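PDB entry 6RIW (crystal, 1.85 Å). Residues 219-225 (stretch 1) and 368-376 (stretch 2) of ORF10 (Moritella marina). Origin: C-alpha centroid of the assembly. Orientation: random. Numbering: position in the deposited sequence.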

# COMPACT_ATOMS: atom_id res chain seq x y z
N LEU A 219 -2.59 -4.44 17.39
CA LEU A 219 -1.40 -4.96 16.71
C LEU A 219 -0.89 -3.89 15.75
O LEU A 219 -1.67 -3.28 15.01
CB LEU A 219 -1.73 -6.24 15.94
CG LEU A 219 -1.96 -7.53 16.72
CD1 LEU A 219 -2.38 -8.63 15.77
CD2 LEU A 219 -0.70 -7.95 17.44
N ALA A 220 0.41 -3.65 15.78
CA ALA A 220 1.01 -2.73 14.83
C ALA A 220 2.30 -3.34 14.31
O ALA A 220 3.14 -3.80 15.09
CB ALA A 220 1.28 -1.35 15.45
N GLY A 221 2.48 -3.31 13.01
CA GLY A 221 3.62 -3.97 12.43
C GLY A 221 3.72 -3.66 10.96
O GLY A 221 3.06 -2.75 10.47
N ALA A 222 4.55 -4.44 10.27
CA ALA A 222 4.76 -4.23 8.84
C ALA A 222 5.37 -5.48 8.22
O ALA A 222 5.92 -6.34 8.92
CB ALA A 222 5.68 -3.03 8.58
N VAL A 223 5.27 -5.55 6.90
CA VAL A 223 5.80 -6.66 6.12
C VAL A 223 6.35 -6.07 4.84
O VAL A 223 5.81 -5.09 4.30
CB VAL A 223 4.72 -7.74 5.86
CG1 VAL A 223 3.54 -7.15 5.08
CG2 VAL A 223 5.31 -8.94 5.10
N SER A 224 7.49 -6.61 4.41
CA SER A 224 8.15 -6.26 3.16
C SER A 224 8.43 -7.60 2.48
O SER A 224 9.36 -8.32 2.88
CB SER A 224 9.44 -5.46 3.42
OG SER A 224 10.30 -5.45 2.30
N ALA A 225 7.62 -7.96 1.49
CA ALA A 225 7.77 -9.24 0.77
C ALA A 225 7.43 -9.08 -0.70
O ALA A 225 6.79 -9.94 -1.32
CB ALA A 225 6.88 -10.32 1.39
N HIS A 368 18.17 -2.56 4.46
CA HIS A 368 17.01 -1.67 4.58
C HIS A 368 15.76 -2.48 4.24
O HIS A 368 15.52 -2.82 3.08
CB HIS A 368 17.19 -0.47 3.65
CG HIS A 368 16.04 0.50 3.65
ND1 HIS A 368 14.92 0.34 4.43
CD2 HIS A 368 15.87 1.68 3.00
CE1 HIS A 368 14.09 1.35 4.23
NE2 HIS A 368 14.65 2.18 3.37
N LEU A 369 14.96 -2.79 5.26
CA LEU A 369 13.79 -3.65 5.09
C LEU A 369 12.57 -2.92 4.52
O LEU A 369 11.45 -3.45 4.62
CB LEU A 369 13.44 -4.30 6.44
CG LEU A 369 14.02 -5.69 6.71
CD1 LEU A 369 15.54 -5.72 6.55
CD2 LEU A 369 13.59 -6.26 8.08
N LEU A 370 12.73 -1.73 3.96
CA LEU A 370 11.68 -1.04 3.20
C LEU A 370 10.50 -0.77 4.13
O LEU A 370 10.68 -0.09 5.16
CB LEU A 370 11.37 -1.89 1.97
CG LEU A 370 12.58 -2.28 1.11
CD1 LEU A 370 12.18 -3.15 -0.09
CD2 LEU A 370 13.32 -1.02 0.64
N THR A 371 9.27 -1.21 3.81
CA THR A 371 8.14 -0.91 4.68
C THR A 371 8.32 -1.47 6.08
O THR A 371 7.74 -0.94 7.03
CB THR A 371 6.85 -1.43 4.04
OG1 THR A 371 7.07 -2.74 3.53
CG2 THR A 371 6.47 -0.51 2.88
N ALA A 372 9.13 -2.51 6.23
CA ALA A 372 9.36 -3.10 7.54
C ALA A 372 10.60 -2.55 8.24
O ALA A 372 10.98 -3.09 9.28
CB ALA A 372 9.49 -4.62 7.41
N ALA A 373 11.24 -1.52 7.69
CA ALA A 373 12.54 -1.10 8.22
C ALA A 373 12.45 -0.62 9.66
O ALA A 373 13.40 -0.81 10.44
CB ALA A 373 13.14 0.01 7.34
N GLY A 374 11.35 0.03 10.03
CA GLY A 374 11.24 0.48 11.40
C GLY A 374 11.11 -0.64 12.41
O GLY A 374 11.40 -0.42 13.59
N MET A 375 10.66 -1.83 11.98
CA MET A 375 10.45 -2.90 12.95
C MET A 375 11.75 -3.31 13.66
O MET A 375 11.77 -3.31 14.90
CB MET A 375 9.76 -4.09 12.29
CG MET A 375 8.25 -3.90 11.91
SD MET A 375 7.23 -2.93 13.02
CE MET A 375 7.04 -4.05 14.38
N PRO A 376 12.84 -3.67 12.96
CA PRO A 376 14.07 -3.98 13.72
C PRO A 376 14.63 -2.80 14.49
O PRO A 376 15.21 -2.98 15.56
CB PRO A 376 15.05 -4.46 12.63
CG PRO A 376 14.53 -3.88 11.35
CD PRO A 376 13.03 -3.86 11.51

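Stretch 2 meets one side of the strand that enters stretch 1 from earlier in the chain and continues through Ser224, and the two segments, at least 145 residues apart in sequence wherever they touch, bury 316 Å² between them. His368 lies out of reach, so the contact begins at Leu369. There the backbone rather than the side chain does the work: the CA-to-CB bond points sideways, while Leu369 O lies 3.1 Å from Ser224 CB, a close approach for a carbonyl oxygen and a carbon. The same oxygen accepts a hydrogen bond from Ala372 N (3.0 Å), which closes the turn between these two residues.

Leu370 has a positive phi (62°, with psi -124°), and its CA-to-CB bond points toward the strand. The contact it makes is nevertheless small, with Leu370 CB 3.7 Å from Ser224 OG. That hydroxyl is hydrogen-bonded elsewhere in the structure.

Thr371 supplies the hydrogen bond that crosses the interface. Its chi1 of 44° (p) places OG1 2.8 Å from Val223 O, with the threonine hydroxyl as donor and the strand carbonyl as acceptor. Val223 thus takes part through its backbone, as its own CA-to-CB bond points away. Thr371 also presents its carbonyl to the strand, Thr371 O lying 3.3 Å from Ala222 CB.

Ala372 brings the backbones close: its CA is 4.9 Å from the CA of Ala222. Both CA-to-CB bonds point toward the opposing stretch, and the methyls meet with Ala222 CB 4.3 Å from Ala372 CB. Ala372 CB is also 4.1 Å from Ser224 CB, so it touches two strand residues whose side chains face stretch 2.

Ala373 points away and Gly374 makes no contact, but Met375, in the helical segment, returns to the strand. Its N donates to Ala372 O (3.0 Å), and its side chain, with all three chi angles in m, extends along the strand. Successive atoms trace this path: Met375 CG lies 4.3 Å from Ala222 CB, SD is 3.8 Å from Gly221 CA, and CE is 4.0 Å from Ala220 O. The backbones are wider apart here, 6.9 Å between Gly221 CA and Met375 CA, and the thioether occupies part of that gap. Pro376 is out of reach, beyond the contact.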